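Local coordinates for D-isomer specific 2-hydroxyacid dehydrogenase family protein (Desulfovibrio vulgaris, PDB 5TX7) that probably catalyses the NAD- or NADP-dependent oxidation of D-2-hydroxyacids, or the reverse reduction of 2-oxoacids, as a member of the D-isomer specific 2-hydroxyacid dehydrogenase family, at residues V154-T159 / R188-V193; H106-L111 / R165-L170; V193-L198 / A221-S226. All coordinates share one frame; numbering follows the deposited sequence.

Interaction 1. Residues V154-T159 / R188-V193; sequences VGFGNT and RPFEHV
Phe156 and Phe190 reach for each other from opposite directions and meet through the outer atoms of their rings: CZ of Phe156 lies 3.6 Å from CE1 of Phe190, and CE2 of Phe156 is equally close to CZ of Phe190. The ring planes are tilted by only 19°, yet the centroids stand 5.4 Å apart, so the pair is nearly parallel but displaced until little of one ring covers the other. Contact is confined to the CE2/CZ side of Phe156 and the CE1/CZ side of Phe190, and no hydrogen bond joins the two segments. His192 adds a looser touch, its NE2 lying 4.4 Å from CD2 of Phe156. The imidazole also borders the second phenylalanine, for CE2 of Phe190 sits 3.7 Å above one face of the His192 ring, nearer the ring's border than its middle. Phe190 gets to Phe156 because its CG is anti to the backbone N (chi1 173°).

Phe156 belongs to the turn after strand 150-154, where Gly155, Gly157 and Gly160 fit the GxGxxG pattern of a Rossmann fold, consistent with the NAD-binding domain of this family. Gly157 is the N-cap of helix 158-169. Gly155 adopts a positive phi that suits glycine. Phe190 and His192 come from strand 190-192, the outermost strand on this side of the parallel sheet. Strand 173-177 lies between strands 150-154 and 190-192; its Ala176 touches both phenylalanines, while Ala178 just beyond it meets Phe156 and His192. Backbone hydrogen bonds of Val174 with Pro189 and Glu191 anchor the edge strand to that neighbour.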
loop_
_atom_site.group_PDB
_atom_site.type_symbol
_atom_site.label_atom_id
_atom_site.label_comp_id
_atom_site.label_asym_id
_atom_site.label_seq_id
_atom_site.Cartn_x
_atom_site.Cartn_y
_atom_site.Cartn_z
ATOM N N VAL A 154 -12.611 -4.392 -13.908
ATOM C CA VAL A 154 -13.574 -5.341 -14.456
ATOM C C VAL A 154 -14.668 -5.545 -13.423
ATOM O O VAL A 154 -14.493 -6.283 -12.464
ATOM C CB VAL A 154 -12.882 -6.691 -14.805
ATOM C CG1 VAL A 154 -13.870 -7.696 -15.377
ATOM C CG2 VAL A 154 -11.749 -6.464 -15.798
ATOM N N GLY A 155 -15.799 -4.874 -13.624
ATOM C CA GLY A 155 -16.933 -4.912 -12.673
ATOM C C GLY A 155 -16.912 -3.632 -11.856
ATOM O O GLY A 155 -15.886 -3.301 -11.276
ATOM N N PHE A 156 -18.024 -2.893 -11.838
ATOM C CA PHE A 156 -18.039 -1.533 -11.279
ATOM C C PHE A 156 -19.173 -1.358 -10.273
ATOM O O PHE A 156 -19.903 -0.358 -10.283
ATOM C CB PHE A 156 -18.099 -0.499 -12.421
ATOM C CG PHE A 156 -17.412 0.816 -12.119
ATOM C CD1 PHE A 156 -16.128 0.852 -11.552
ATOM C CD2 PHE A 156 -18.024 2.029 -12.456
ATOM C CE1 PHE A 156 -15.505 2.064 -11.298
ATOM C CE2 PHE A 156 -17.394 3.231 -12.220
ATOM C CZ PHE A 156 -16.133 3.255 -11.631
ATOM N N GLY A 157 -19.294 -2.337 -9.378
ATOM C CA GLY A 157 -20.081 -2.197 -8.152
ATOM C C GLY A 157 -19.311 -1.364 -7.137
ATOM O O GLY A 157 -18.367 -0.658 -7.492
ATOM N N ASN A 158 -19.677 -1.487 -5.868
ATOM C CA ASN A 158 -19.102 -0.651 -4.801
ATOM C C ASN A 158 -17.573 -0.774 -4.669
ATOM O O ASN A 158 -16.893 0.243 -4.526
ATOM C CB ASN A 158 -19.724 -0.994 -3.444
ATOM C CG ASN A 158 -21.220 -0.679 -3.371
ATOM O OD1 ASN A 158 -22.008 -1.494 -2.912
ATOM N ND2 ASN A 158 -21.604 0.496 -3.812
ATOM N N THR A 159 -17.056 -2.000 -4.724
ATOM C CA THR A 159 -15.629 -2.238 -4.513
ATOM C C THR A 159 -14.824 -1.661 -5.683
ATOM O O THR A 159 -13.907 -0.867 -5.487
ATOM C CB THR A 159 -15.345 -3.739 -4.337
ATOM O OG1 THR A 159 -16.086 -4.233 -3.235
ATOM C CG2 THR A 159 -13.910 -3.991 -4.038
ATOM N N ARG A 188 -11.826 12.663 -13.250
ATOM C CA ARG A 188 -11.293 12.422 -14.576
ATOM C C ARG A 188 -9.774 12.291 -14.483
ATOM O O ARG A 188 -9.188 12.828 -13.553
ATOM C CB ARG A 188 -11.700 13.579 -15.490
ATOM C CG ARG A 188 -13.205 13.682 -15.729
ATOM C CD ARG A 188 -13.770 12.447 -16.440
ATOM N NE ARG A 188 -15.185 12.606 -16.766
ATOM C CZ ARG A 188 -16.224 12.163 -16.050
ATOM N NH1 ARG A 188 -16.077 11.496 -14.895
ATOM N NH2 ARG A 188 -17.457 12.414 -16.510
ATOM N N PRO A 189 -9.121 11.575 -15.398
ATOM C CA PRO A 189 -9.735 10.880 -16.546
ATOM C C PRO A 189 -10.436 9.580 -16.166
ATOM O O PRO A 189 -9.886 8.772 -15.418
ATOM C CB PRO A 189 -8.529 10.564 -17.456
ATOM C CG PRO A 189 -7.418 11.418 -16.922
ATOM C CD PRO A 189 -7.658 11.454 -15.448
ATOM N N PHE A 190 -11.664 9.424 -16.653
ATOM C CA PHE A 190 -12.439 8.210 -16.474
ATOM C C PHE A 190 -13.188 7.925 -17.751
ATOM O O PHE A 190 -13.634 8.853 -18.408
ATOM C CB PHE A 190 -13.446 8.350 -15.342
ATOM C CG PHE A 190 -14.378 7.180 -15.239
ATOM C CD1 PHE A 190 -13.978 6.025 -14.594
ATOM C CD2 PHE A 190 -15.642 7.218 -15.821
ATOM C CE1 PHE A 190 -14.823 4.920 -14.512
ATOM C CE2 PHE A 190 -16.493 6.124 -15.742
ATOM C CZ PHE A 190 -16.083 4.971 -15.078
ATOM N N GLU A 191 -13.351 6.647 -18.078
ATOM C CA GLU A 191 -14.096 6.237 -19.258
ATOM C C GLU A 191 -14.652 4.809 -19.095
ATOM O O GLU A 191 -14.022 3.952 -18.486
ATOM C CB GLU A 191 -13.152 6.327 -20.453
ATOM C CG GLU A 191 -13.763 6.187 -21.824
ATOM C CD GLU A 191 -12.700 6.153 -22.922
ATOM O OE1 GLU A 191 -11.612 6.761 -22.739
ATOM O OE2 GLU A 191 -12.955 5.516 -23.974
ATOM N N HIS A 192 -15.858 4.579 -19.594
ATOM C CA HIS A 192 -16.407 3.220 -19.734
ATOM C C HIS A 192 -15.877 2.557 -21.008
ATOM O O HIS A 192 -15.838 3.186 -22.055
ATOM C CB HIS A 192 -17.939 3.233 -19.777
ATOM C CG HIS A 192 -18.571 3.536 -18.462
ATOM N ND1 HIS A 192 -19.303 4.681 -18.233
ATOM C CD2 HIS A 192 -18.563 2.855 -17.296
ATOM C CE1 HIS A 192 -19.734 4.682 -16.985
ATOM N NE2 HIS A 192 -19.302 3.583 -16.395
ATOM N N VAL A 193 -15.501 1.291 -20.912
ATOM C CA VAL A 193 -14.986 0.540 -22.060
ATOM C C VAL A 193 -15.564 -0.860 -22.117
ATOM O O VAL A 193 -15.984 -1.393 -21.102
ATOM C CB VAL A 193 -13.443 0.408 -22.016
ATOM C CG1 VAL A 193 -12.787 1.778 -22.112
ATOM C CG2 VAL A 193 -12.970 -0.324 -20.761
#

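Interaction 2. Residues H106-L111 / R165-L170; sequences HVFALL and RIANAL
Phe108 projects from helix 100-116 and lays one ring face against Ile166 of helix 158-169. The methyl CG2 of Ile166 stands 3.5 Å from the ring centroid and 19° off the ring normal, a CH-pi contact over the face. Ile166 CG2 is anti to its backbone N and beside the carbonyl carbon, while the CG1 branch takes the other position (chi1 -66°); of the two branches, CG2 comes closer, with CD1 of the longer arm no nearer than 4.1 Å to CE2 of Phe108. Leu170 and Phe108 point at each other from opposite directions, bringing Leu170 CD1 3.5 Å from Phe108 CE1.

Phe108 CZ lies 3.7 Å from the backbone N of Ala167, but the methyl contact there is looser, with Phe108 CZ 4.1 Å from Ala167 CB. Met151 of strand 150-154 touches both Phe108 and Ala167, so the helix pair rests on the sheet of the NAD-binding domain. The second subunit also packs here: its Leu170 on Ile166 and its Ala169 on Ala169 of this chain.

All four touching residues are buried and no hydrogen bond crosses between the segments; the side-chain contact is apolar, depending on shape and dispersion and continuing into the dimer interface.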
loop_
_atom_site.group_PDB
_atom_site.type_symbol
_atom_site.label_atom_id
_atom_site.label_comp_id
_atom_site.label_asym_id
_atom_site.label_seq_id
_atom_site.Cartn_x
_atom_site.Cartn_y
_atom_site.Cartn_z
ATOM N N HIS A 106 -6.958 -3.810 -0.183
ATOM C CA HIS A 106 -6.095 -4.976 -0.431
ATOM C C HIS A 106 -5.561 -5.025 -1.888
ATOM O O HIS A 106 -4.425 -5.462 -2.129
ATOM C CB HIS A 106 -6.798 -6.297 -0.071
ATOM C CG HIS A 106 -5.857 -7.444 0.086
ATOM N ND1 HIS A 106 -4.896 -7.485 1.073
ATOM C CD2 HIS A 106 -5.710 -8.585 -0.628
ATOM C CE1 HIS A 106 -4.198 -8.602 0.960
ATOM N NE2 HIS A 106 -4.685 -9.298 -0.051
ATOM N N VAL A 107 -6.376 -4.555 -2.841
ATOM C CA VAL A 107 -5.940 -4.408 -4.238
ATOM C C VAL A 107 -4.633 -3.576 -4.307
ATOM O O VAL A 107 -3.661 -3.970 -4.997
ATOM C CB VAL A 107 -7.044 -3.765 -5.114
ATOM C CG1 VAL A 107 -6.510 -3.309 -6.491
ATOM C CG2 VAL A 107 -8.204 -4.717 -5.290
ATOM N N PHE A 108 -4.632 -2.453 -3.566
ATOM C CA PHE A 108 -3.478 -1.575 -3.505
ATOM C C PHE A 108 -2.334 -2.058 -2.605
ATOM O O PHE A 108 -1.176 -1.727 -2.874
ATOM C CB PHE A 108 -3.912 -0.123 -3.198
ATOM C CG PHE A 108 -4.670 0.485 -4.330
ATOM C CD1 PHE A 108 -3.986 0.956 -5.456
ATOM C CD2 PHE A 108 -6.061 0.493 -4.338
ATOM C CE1 PHE A 108 -4.651 1.467 -6.537
ATOM C CE2 PHE A 108 -6.750 1.003 -5.433
ATOM C CZ PHE A 108 -6.047 1.483 -6.535
ATOM N N ALA A 109 -2.635 -2.841 -1.572
ATOM C CA ALA A 109 -1.578 -3.498 -0.813
ATOM C C ALA A 109 -0.830 -4.505 -1.709
ATOM O O ALA A 109 0.397 -4.542 -1.714
ATOM C CB ALA A 109 -2.137 -4.189 0.410
ATOM N N LEU A 110 -1.560 -5.287 -2.492
ATOM C CA LEU A 110 -0.913 -6.228 -3.439
ATOM C C LEU A 110 -0.126 -5.482 -4.530
ATOM O O LEU A 110 1.036 -5.790 -4.803
ATOM C CB LEU A 110 -1.949 -7.139 -4.094
ATOM C CG LEU A 110 -2.663 -8.116 -3.149
ATOM C CD1 LEU A 110 -3.918 -8.668 -3.798
ATOM C CD2 LEU A 110 -1.781 -9.276 -2.745
ATOM N N LEU A 111 -0.772 -4.484 -5.130
ATOM C CA LEU A 111 -0.184 -3.746 -6.244
ATOM C C LEU A 111 1.073 -2.963 -5.861
ATOM O O LEU A 111 2.036 -2.932 -6.624
ATOM C CB LEU A 111 -1.216 -2.803 -6.831
ATOM C CG LEU A 111 -0.799 -1.904 -7.994
ATOM C CD1 LEU A 111 -0.343 -2.793 -9.140
ATOM C CD2 LEU A 111 -1.950 -1.013 -8.391
ATOM N N ARG A 165 -11.705 5.309 -7.303
ATOM C CA ARG A 165 -11.422 6.570 -6.609
ATOM C C ARG A 165 -9.956 6.599 -6.103
ATOM O O ARG A 165 -9.251 7.607 -6.249
ATOM C CB ARG A 165 -12.444 6.867 -5.488
ATOM N N ILE A 166 -9.489 5.487 -5.557
ATOM C CA ILE A 166 -8.130 5.415 -5.039
ATOM C C ILE A 166 -7.142 5.575 -6.189
ATOM O O ILE A 166 -6.213 6.405 -6.109
ATOM C CB ILE A 166 -7.889 4.102 -4.267
ATOM C CG1 ILE A 166 -8.749 4.086 -2.996
ATOM C CG2 ILE A 166 -6.422 3.962 -3.898
ATOM C CD1 ILE A 166 -8.940 2.709 -2.378
ATOM N N ALA A 167 -7.366 4.812 -7.258
ATOM C CA ALA A 167 -6.526 4.896 -8.463
ATOM C C ALA A 167 -6.383 6.322 -8.980
ATOM O O ALA A 167 -5.272 6.793 -9.277
ATOM C CB ALA A 167 -7.091 4.005 -9.569
ATOM N N ASN A 168 -7.513 7.005 -9.102
ATOM C CA ASN A 168 -7.498 8.399 -9.510
ATOM C C ASN A 168 -6.581 9.242 -8.622
ATOM O O ASN A 168 -5.745 9.981 -9.120
ATOM C CB ASN A 168 -8.896 8.992 -9.507
ATOM C CG ASN A 168 -8.878 10.497 -9.772
ATOM O OD1 ASN A 168 -8.684 10.934 -10.912
ATOM N ND2 ASN A 168 -9.053 11.292 -8.716
ATOM N N ALA A 169 -6.723 9.092 -7.309
ATOM C CA ALA A 169 -5.931 9.869 -6.364
ATOM C C ALA A 169 -4.434 9.561 -6.448
ATOM O O ALA A 169 -3.617 10.421 -6.187
ATOM C CB ALA A 169 -6.434 9.646 -4.962
ATOM N N LEU A 170 -4.075 8.337 -6.832
ATOM C CA LEU A 170 -2.676 7.998 -7.099
ATOM C C LEU A 170 -2.172 8.470 -8.487
ATOM O O LEU A 170 -1.094 8.059 -8.914
ATOM C CB LEU A 170 -2.477 6.481 -6.981
ATOM C CG LEU A 170 -2.682 5.884 -5.599
ATOM C CD1 LEU A 170 -3.026 4.423 -5.755
ATOM C CD2 LEU A 170 -1.467 6.055 -4.699
#

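Interaction 3. Residues V193-L198 / A221-S226; sequences VGLDEL and ARRLAS
Asp196 of helix 195-201 holds two arginines of helix 221-225 through one carboxylate. From CB its chain turns so that CG is anti to the carbonyl carbon (chi1 -69°), and CG comes within 3.5 Å of NH2 of Arg222. OD1 does most of the work. It accepts from NE of Arg223 at 2.8 Å, met nearly along its C-O direction by a donor group in whose plane it almost lies, with an N-H...O angle of 158°. NH1 of Arg222 reaches the same OD1 at 3.3 Å, on the syn side and 25° out of the carboxylate plane, and weak bonds come to it from NH2 of both arginines. OD2 has a weak bond from NH2 of Arg222.

This salt-bridge network joins two helices that follow strands 190-192 and 204-207 in the Rossmann-type domain, at its surface. Leu195 puts CD2 over one face of the Arg223 guanidinium, 3.8 Å from NH1, while Asp196 takes its edge. A bond from NH1 to Leu218 O further fixes that guanidinium. On the backbone side, a water donates to Asp196 O and Ser226 OG, and OG in turn donates to Arg223 O at 2.7 Å.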
loop_
_atom_site.group_PDB
_atom_site.type_symbol
_atom_site.label_atom_id
_atom_site.label_comp_id
_atom_site.label_asym_id
_atom_site.label_seq_id
_atom_site.Cartn_x
_atom_site.Cartn_y
_atom_site.Cartn_z
ATOM N N VAL A 193 -15.501 1.291 -20.912
ATOM C CA VAL A 193 -14.986 0.540 -22.060
ATOM C C VAL A 193 -15.564 -0.860 -22.117
ATOM O O VAL A 193 -15.984 -1.393 -21.102
ATOM C CB VAL A 193 -13.443 0.408 -22.016
ATOM C CG1 VAL A 193 -12.787 1.778 -22.112
ATOM C CG2 VAL A 193 -12.970 -0.324 -20.761
ATOM N N GLY A 194 -15.557 -1.453 -23.311
ATOM C CA GLY A 194 -15.797 -2.874 -23.459
ATOM C C GLY A 194 -14.679 -3.680 -22.824
ATOM O O GLY A 194 -13.591 -3.178 -22.595
ATOM N N LEU A 195 -14.946 -4.942 -22.560
ATOM C CA LEU A 195 -13.981 -5.815 -21.887
ATOM C C LEU A 195 -12.673 -6.023 -22.672
ATOM O O LEU A 195 -11.606 -5.985 -22.089
ATOM C CB LEU A 195 -14.631 -7.169 -21.589
ATOM C CG LEU A 195 -13.918 -8.106 -20.643
ATOM C CD1 LEU A 195 -13.430 -7.391 -19.385
ATOM C CD2 LEU A 195 -14.904 -9.195 -20.201
ATOM N N ASP A 196 -12.758 -6.207 -23.986
ATOM C CA ASP A 196 -11.549 -6.368 -24.811
ATOM C C ASP A 196 -10.701 -5.100 -24.849
ATOM O O ASP A 196 -9.486 -5.189 -24.687
ATOM C CB ASP A 196 -11.880 -6.940 -26.211
ATOM C CG ASP A 196 -12.341 -8.418 -26.153
ATOM O OD1 ASP A 196 -12.023 -9.141 -25.176
ATOM O OD2 ASP A 196 -13.021 -8.897 -27.083
ATOM N N GLU A 197 -11.341 -3.939 -24.998
ATOM C CA GLU A 197 -10.684 -2.631 -24.953
ATOM C C GLU A 197 -9.986 -2.361 -23.614
ATOM O O GLU A 197 -8.919 -1.732 -23.580
ATOM C CB GLU A 197 -11.728 -1.542 -25.234
ATOM C CG GLU A 197 -11.209 -0.118 -25.418
ATOM C CD GLU A 197 -12.340 0.895 -25.653
ATOM O OE1 GLU A 197 -13.501 0.487 -25.982
ATOM O OE2 GLU A 197 -12.064 2.114 -25.500
ATOM N N LEU A 198 -10.587 -2.835 -22.523
ATOM C CA LEU A 198 -9.994 -2.703 -21.188
ATOM C C LEU A 198 -8.631 -3.370 -21.163
ATOM O O LEU A 198 -7.670 -2.739 -20.750
ATOM C CB LEU A 198 -10.895 -3.285 -20.095
ATOM C CG LEU A 198 -10.503 -3.054 -18.617
ATOM C CD1 LEU A 198 -11.728 -3.036 -17.717
ATOM C CD2 LEU A 198 -9.531 -4.079 -18.063
ATOM N N ALA A 221 -5.773 -16.642 -22.184
ATOM C CA ALA A 221 -4.586 -16.448 -23.017
ATOM C C ALA A 221 -4.719 -15.307 -24.014
ATOM O O ALA A 221 -3.759 -14.570 -24.196
ATOM C CB ALA A 221 -4.222 -17.745 -23.748
ATOM N N ARG A 222 -5.903 -15.161 -24.629
ATOM C CA ARG A 222 -6.160 -14.141 -25.659
ATOM C C ARG A 222 -6.147 -12.711 -25.131
ATOM O O ARG A 222 -5.533 -11.836 -25.745
ATOM C CB ARG A 222 -7.501 -14.377 -26.367
ATOM C CG ARG A 222 -7.775 -13.405 -27.526
ATOM C CD ARG A 222 -9.165 -13.577 -28.115
ATOM N NE ARG A 222 -10.200 -13.435 -27.093
ATOM C CZ ARG A 222 -10.841 -12.309 -26.762
ATOM N NH1 ARG A 222 -11.737 -12.359 -25.787
ATOM N NH2 ARG A 222 -10.622 -11.151 -27.380
ATOM N N ARG A 223 -6.843 -12.471 -24.018
ATOM C CA ARG A 223 -6.838 -11.153 -23.395
ATOM C C ARG A 223 -5.470 -10.807 -22.827
ATOM O O ARG A 223 -5.067 -9.636 -22.877
ATOM C CB ARG A 223 -7.891 -11.050 -22.326
ATOM C CG ARG A 223 -9.188 -10.565 -22.912
ATOM C CD ARG A 223 -10.404 -11.032 -22.170
ATOM N NE ARG A 223 -11.594 -10.856 -22.997
ATOM C CZ ARG A 223 -12.779 -11.394 -22.735
ATOM N NH1 ARG A 223 -12.961 -12.139 -21.650
ATOM N NH2 ARG A 223 -13.789 -11.218 -23.560
ATOM N N LEU A 224 -4.770 -11.813 -22.309
ATOM C CA LEU A 224 -3.390 -11.617 -21.821
ATOM C C LEU A 224 -2.442 -11.220 -22.953
ATOM O O LEU A 224 -1.683 -10.273 -22.809
ATOM C CB LEU A 224 -2.865 -12.854 -21.098
ATOM C CG LEU A 224 -3.488 -13.179 -19.730
ATOM C CD1 LEU A 224 -3.077 -14.591 -19.326
ATOM C CD2 LEU A 224 -3.090 -12.156 -18.685
ATOM N N ALA A 225 -2.544 -11.901 -24.094
ATOM C CA ALA A 225 -1.761 -11.547 -25.289
ATOM C C ALA A 225 -2.027 -10.124 -25.787
ATOM O O ALA A 225 -1.157 -9.510 -26.392
ATOM C CB ALA A 225 -2.046 -12.529 -26.403
ATOM N N SER A 226 -3.232 -9.612 -25.550
ATOM C CA SER A 226 -3.588 -8.244 -25.933
ATOM C C SER A 226 -2.972 -7.166 -25.036
ATOM O O SER A 226 -2.950 -6.003 -25.410
ATOM C CB SER A 226 -5.125 -8.077 -25.994
ATOM O OG SER A 226 -5.684 -7.812 -24.729
HETATM O O HOH W 1 -8.388 -7.848 -25.247
#

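How the interactions relate
All three contacts lie in the NAD-binding domain, in and against its seven-stranded parallel sheet. Along the chain, the segments of interactions 1 and 2 alternate, and both use helix 158-169: interaction 1 at its N-terminal end, interaction 2 at its C-terminal end, with centres about 13 Å apart. Interaction 3 follows in series, sharing Val193 with interaction 1, because helix 195-201 comes straight after strand 190-192; their centres are about 15 Å apart, and Val154 packs on Leu195 and Leu198. Interactions 2 and 3 do not touch, their nearest atoms being about 12 Å apart. Helix 158-169 thus connects the glycine-rich turn, which probably serves NAD binding, to the dimer interface.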